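MOBA relate protein (Mycobacterium sp., PDB 2WAW) is of unknown function but has a MobA-like NTP transferase domain and therefore probably binds a nucleotide and transfers a nucleotidyl group. Local coordinates at residues L49-G54 with L69-V74; R5-V10 with E97-M102. All coordinates share one frame; numbering follows the deposited sequence. Where two conformers were deposited one is given.

Contact 1 of 2, residues L49-G54 with L69-V74; sequences LIVTLG and LDIVLV
The flat groups joining Leu49-Gly54 to Leu69-Val74 are peptides, joined through their carbonyl oxygens: the N-H of Asp70 reaches Leu49 O in the carbonyl plane, whereas that of Val72 reaches Val51 O from 18° off the plane. Ile50, Thr52, Asp70 and Val72 project from one face of the resulting parallel sheet; Val51, Leu53, Ile71 and Leu73 project from the other. The strands belong to a beta-alpha-beta unit with helix 57-63 as the crossover, and strand 70-73 forms the outer edge of the main sheet. Five N-H...O bonds hold the pair, among them Val51 N to Asp70 O at 2.9 Å and Val74 N to Leu53 O at 2.9 Å.

On the first face, Ile50 CG2 meets Val72 CG2 at 3.7 Å, and Trp91 and helix 84-90 cover this side. Thr52 OG1, set between the backbone N and the carbonyl carbon (chi1 67°), is hydrogen-bonded to Ser84 OG and Ala12 N, while Asp70 OD2 bonds Gln48 NE2. On the second, the forked tip of Leu69 grips two residues: its CD1 meets Val51 CG2 at 3.6 Å and its CD2 lies beside Leu49 CD2 at 3.7 Å, with Leu38 of helix 33-42 against both Leu69 and Val51. Ile71 CD1 reaches across to Val51 CB at 4.0 Å. Where the strands end, one water donates to Gly54 O at 2.7 Å and to Val74 O at 3.0 Å.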
loop_
_atom_site.group_PDB
_atom_site.type_symbol
_atom_site.label_atom_id
_atom_site.label_comp_id
_atom_site.label_asym_id
_atom_site.label_seq_id
_atom_site.Cartn_x
_atom_site.Cartn_y
_atom_site.Cartn_z
ATOM N N LEU A 49 2.198 6.388 9.748
ATOM C CA LEU A 49 1.810 5.224 9.002
ATOM C C LEU A 49 0.404 4.771 9.360
ATOM O O LEU A 49 0.153 4.435 10.440
ATOM C CB LEU A 49 2.807 4.091 9.217
ATOM C CG LEU A 49 2.630 2.764 8.495
ATOM C CD1 LEU A 49 2.578 2.967 7.006
ATOM C CD2 LEU A 49 3.782 1.866 8.846
ATOM N N ILE A 50 -0.456 4.754 8.359
ATOM C CA ILE A 50 -1.847 4.349 8.471
ATOM C C ILE A 50 -2.056 2.985 7.808
ATOM O O ILE A 50 -1.546 2.737 6.779
ATOM C CB ILE A 50 -2.768 5.327 7.732
ATOM C CG1 ILE A 50 -2.740 6.712 8.383
ATOM C CG2 ILE A 50 -4.175 4.787 7.623
ATOM C CD1 ILE A 50 -3.394 7.731 7.590
ATOM N N VAL A 51 -2.766 2.122 8.483
ATOM C CA VAL A 51 -3.130 0.828 7.901
ATOM C C VAL A 51 -4.638 0.695 7.929
ATOM O O VAL A 51 -5.276 0.933 8.970
ATOM C CB VAL A 51 -2.518 -0.344 8.696
ATOM C CG1 VAL A 51 -2.729 -1.698 7.953
ATOM C CG2 VAL A 51 -1.048 -0.080 8.996
ATOM N N THR A 52 -5.222 0.331 6.780
ATOM C CA THR A 52 -6.672 0.107 6.739
ATOM C C THR A 52 -6.963 -1.378 6.822
ATOM O O THR A 52 -6.224 -2.212 6.276
ATOM C CB THR A 52 -7.344 0.684 5.463
ATOM O OG1 THR A 52 -6.880 -0.050 4.324
ATOM C CG2 THR A 52 -6.990 2.176 5.262
ATOM N N LEU A 53 -8.047 -1.696 7.517
ATOM C CA LEU A 53 -8.470 -3.075 7.681
ATOM C C LEU A 53 -9.964 -3.142 7.488
ATOM O O LEU A 53 -10.681 -2.177 7.778
ATOM C CB LEU A 53 -8.099 -3.578 9.079
ATOM C CG LEU A 53 -6.617 -3.613 9.448
ATOM C CD1 LEU A 53 -6.452 -4.010 10.901
ATOM C CD2 LEU A 53 -5.938 -4.590 8.571
ATOM N N GLY A 54 -10.440 -4.286 7.014
ATOM C CA GLY A 54 -11.865 -4.453 6.761
ATOM C C GLY A 54 -12.518 -5.457 7.697
ATOM O O GLY A 54 -12.272 -5.447 8.910
ATOM N N LEU A 69 0.936 2.489 14.942
ATOM C CA LEU A 69 0.341 2.766 13.666
ATOM C C LEU A 69 -1.056 3.349 13.837
ATOM O O LEU A 69 -1.675 3.092 14.807
ATOM C CB LEU A 69 0.263 1.485 12.847
ATOM C CG LEU A 69 1.526 0.670 12.676
ATOM C CD1 LEU A 69 1.338 -0.432 11.730
ATOM C CD2 LEU A 69 2.698 1.450 12.324
ATOM N N ASP A 70 -1.532 4.127 12.878
ATOM C CA ASP A 70 -2.922 4.586 12.880
ATOM C C ASP A 70 -3.764 3.562 12.137
ATOM O O ASP A 70 -3.588 3.361 10.930
ATOM C CB ASP A 70 -3.049 5.962 12.228
ATOM C CG ASP A 70 -2.413 7.045 13.061
ATOM O OD1 ASP A 70 -2.644 7.059 14.298
ATOM O OD2 ASP A 70 -1.677 7.873 12.498
ATOM N N ILE A 71 -4.661 2.921 12.869
ATOM C CA ILE A 71 -5.493 1.831 12.343
ATOM C C ILE A 71 -6.860 2.356 11.943
ATOM O O ILE A 71 -7.587 2.910 12.781
ATOM C CB ILE A 71 -5.628 0.695 13.393
ATOM C CG1 ILE A 71 -4.244 0.141 13.780
ATOM C CG2 ILE A 71 -6.585 -0.400 12.924
ATOM C CD1 ILE A 71 -3.351 -0.293 12.595
ATOM N N VAL A 72 -7.219 2.165 10.675
ATOM C CA VAL A 72 -8.465 2.722 10.140
ATOM C C VAL A 72 -9.355 1.523 9.766
ATOM O O VAL A 72 -8.994 0.728 8.913
ATOM C CB VAL A 72 -8.180 3.647 8.947
ATOM C CG1 VAL A 72 -9.474 4.078 8.274
ATOM C CG2 VAL A 72 -7.368 4.889 9.417
ATOM N N LEU A 73 -10.487 1.368 10.452
ATOM C CA LEU A 73 -11.321 0.167 10.264
ATOM C C LEU A 73 -12.524 0.523 9.414
ATOM O O LEU A 73 -13.196 1.519 9.679
ATOM C CB LEU A 73 -11.799 -0.390 11.617
ATOM C CG LEU A 73 -10.776 -0.668 12.721
ATOM C CD1 LEU A 73 -11.452 -1.240 13.961
ATOM C CD2 LEU A 73 -9.703 -1.607 12.232
ATOM N N VAL A 74 -12.794 -0.282 8.392
ATOM C CA VAL A 74 -13.923 -0.032 7.492
ATOM C C VAL A 74 -14.780 -1.293 7.324
ATOM O O VAL A 74 -14.368 -2.402 7.695
ATOM C CB VAL A 74 -13.475 0.509 6.108
ATOM C CG1 VAL A 74 -12.668 1.807 6.256
ATOM C CG2 VAL A 74 -12.648 -0.536 5.346
HETATM O O HOH W 1 -13.148 -3.223 10.269
#

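Contact 2 of 2, residues R5-V10 with E97-M102; sequences RVTGVV and EGIVLM
The side chain of Arg5 crosses that of Glu97 at one end of the paired strands. Its CB packs against Glu97 CG and CD, both 4.0 Å away; CD then comes within 3.4 Å of Glu97 OE2. The chain is extended from CG to NE, and at its tip NH1 makes a long salt bridge of 3.9 Å to Glu97 OE2. That oxygen sits at the edge of the guanidinium, in its plane, although the carboxylate itself is turned 77° against it. Through its other oxygen, OE1, Glu97 also makes a long, weak ion pair with Arg122 NH1. The backbones close the same pair more firmly, Glu97 N donating to Arg5 O at 2.7 Å.

Beyond this exposed end the strands run parallel and buried. The bond from Thr7 N to Gly98 O is weak, but Val9 is bonded through both N and O: its N donates to Val100 O at 2.8 Å and its O accepts from Met102 N at 3.0 Å. The side chain of Val9 fits between two partners, CG2 against Ile99 CG2 and CB against Leu101 CD2, and packs against Ala88 of helix 84-90. On the other face Val6 CG1 touches Val100 CG2 at 3.8 Å, alongside Phe46 and Trp140. These are the two central parallel strands of a seven-stranded sheet with order 3-2-1-4-6-5-7 and strand 134-142 antiparallel to its neighbours, the Rossmann-like topology of the GT-A fold, as in MobA-like nucleotidyltransferases.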
loop_
_atom_site.group_PDB
_atom_site.type_symbol
_atom_site.label_atom_id
_atom_site.label_comp_id
_atom_site.label_asym_id
_atom_site.label_seq_id
_atom_site.Cartn_x
_atom_site.Cartn_y
_atom_site.Cartn_z
ATOM N N ARG A 5 7.597 14.861 6.051
ATOM C CA ARG A 5 6.303 15.417 5.606
ATOM C C ARG A 5 5.567 14.452 4.658
ATOM O O ARG A 5 4.881 14.855 3.713
ATOM C CB ARG A 5 6.465 16.808 5.010
ATOM C CG ARG A 5 7.171 17.746 5.960
ATOM C CD ARG A 5 7.148 19.188 5.528
ATOM N NE ARG A 5 7.701 20.009 6.605
ATOM C CZ ARG A 5 8.062 21.285 6.493
ATOM N NH1 ARG A 5 7.941 21.927 5.335
ATOM N NH2 ARG A 5 8.556 21.914 7.550
ATOM N N VAL A 6 5.726 13.166 4.938
ATOM C CA VAL A 6 5.045 12.116 4.174
ATOM C C VAL A 6 4.307 11.157 5.132
ATOM O O VAL A 6 4.873 10.696 6.127
ATOM C CB VAL A 6 6.033 11.307 3.264
ATOM C CG1 VAL A 6 5.261 10.237 2.503
ATOM C CG2 VAL A 6 6.740 12.228 2.279
ATOM N N THR A 7 3.060 10.837 4.782
ATOM C CA THR A 7 2.305 9.787 5.463
ATOM C C THR A 7 2.257 8.562 4.570
ATOM O O THR A 7 1.923 8.679 3.397
ATOM C CB THR A 7 0.874 10.258 5.774
ATOM O OG1 THR A 7 0.933 11.240 6.816
ATOM C CG2 THR A 7 0.013 9.084 6.249
ATOM N N GLY A 8 2.610 7.406 5.120
ATOM C CA GLY A 8 2.430 6.136 4.411
ATOM C C GLY A 8 1.050 5.576 4.680
ATOM O O GLY A 8 0.545 5.685 5.789
ATOM N N VAL A 9 0.435 4.972 3.659
ATOM C CA VAL A 9 -0.890 4.386 3.801
ATOM C C VAL A 9 -0.811 2.978 3.205
ATOM O O VAL A 9 -0.587 2.814 2.006
ATOM C CB VAL A 9 -1.979 5.202 3.037
ATOM C CG1 VAL A 9 -3.383 4.527 3.168
ATOM C CG2 VAL A 9 -2.033 6.679 3.517
ATOM N N VAL A 10 -0.974 1.977 4.057
ATOM C CA VAL A 10 -0.998 0.591 3.629
ATOM C C VAL A 10 -2.457 0.159 3.561
ATOM O O VAL A 10 -3.149 0.089 4.599
ATOM C CB VAL A 10 -0.227 -0.298 4.609
ATOM C CG1 VAL A 10 -0.348 -1.776 4.216
ATOM C CG2 VAL A 10 1.239 0.079 4.654
ATOM N N GLU A 97 2.719 16.414 3.080
ATOM C CA GLU A 97 2.643 17.054 1.757
ATOM C C GLU A 97 2.034 16.095 0.722
ATOM O O GLU A 97 1.595 16.502 -0.350
ATOM C CB GLU A 97 4.045 17.487 1.279
ATOM C CG GLU A 97 4.598 18.726 1.988
ATOM C CD GLU A 97 6.077 18.988 1.693
ATOM O OE1 GLU A 97 6.693 18.263 0.872
ATOM O OE2 GLU A 97 6.620 19.943 2.290
ATOM N N GLY A 98 2.030 14.816 1.056
ATOM C CA GLY A 98 1.396 13.805 0.222
ATOM C C GLY A 98 1.421 12.487 0.958
ATOM O O GLY A 98 1.915 12.401 2.103
ATOM N N ILE A 99 0.886 11.459 0.308
ATOM C CA ILE A 99 0.925 10.128 0.870
ATOM C C ILE A 99 1.631 9.207 -0.080
ATOM O O ILE A 99 1.684 9.475 -1.276
ATOM C CB ILE A 99 -0.484 9.557 1.163
ATOM C CG1 ILE A 99 -1.330 9.444 -0.141
ATOM C CG2 ILE A 99 -1.155 10.369 2.297
ATOM C CD1 ILE A 99 -2.732 8.824 0.059
ATOM N N VAL A 100 2.156 8.122 0.468
ATOM C CA VAL A 100 2.614 6.995 -0.320
ATOM C C VAL A 100 1.666 5.833 -0.074
ATOM O O VAL A 100 1.432 5.444 1.082
ATOM C CB VAL A 100 4.074 6.611 0.031
ATOM C CG1 VAL A 100 4.475 5.256 -0.608
ATOM C CG2 VAL A 100 5.035 7.714 -0.380
ATOM N N LEU A 101 1.117 5.299 -1.162
ATOM C CA LEU A 101 0.138 4.199 -1.141
ATOM C C LEU A 101 0.771 2.879 -1.465
ATOM O O LEU A 101 1.476 2.756 -2.459
ATOM C CB LEU A 101 -0.954 4.460 -2.189
ATOM C CG LEU A 101 -1.925 5.617 -2.001
ATOM C CD1 LEU A 101 -2.777 5.740 -3.258
ATOM C CD2 LEU A 101 -2.798 5.387 -0.770
ATOM N N MET A 102 0.497 1.887 -0.628
ATOM C CA MET A 102 0.922 0.545 -0.962
ATOM C C MET A 102 -0.109 -0.443 -0.465
ATOM O O MET A 102 -1.007 -0.101 0.309
ATOM C CB MET A 102 2.283 0.245 -0.377
ATOM C CG MET A 102 2.230 -0.157 1.056
ATOM S SD MET A 102 3.897 -0.305 1.675
ATOM C CE MET A 102 4.150 1.329 2.387
#

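Both contacts pair parallel strands of one sheet, with the strands twisted by nearly the same angle, and their centres lie about 13 Å apart. They join directly, because strands 48-53 and 6-12 are neighbours: Ile50 N to Gly8 O and Ile50 O to Val10 N are probable hydrogen bonds. Contact 2 is the core pair, bringing together strands far apart in sequence through buried aliphatic side chains, with polar side-chain contacts across it confined to the Arg5-Glu97 end. Contact 1 joins sequence neighbours at the sheet edge, where Leu73 is exposed and a water bridges the strand ends. Helices 33-42 and 84-90 cover opposite faces of both.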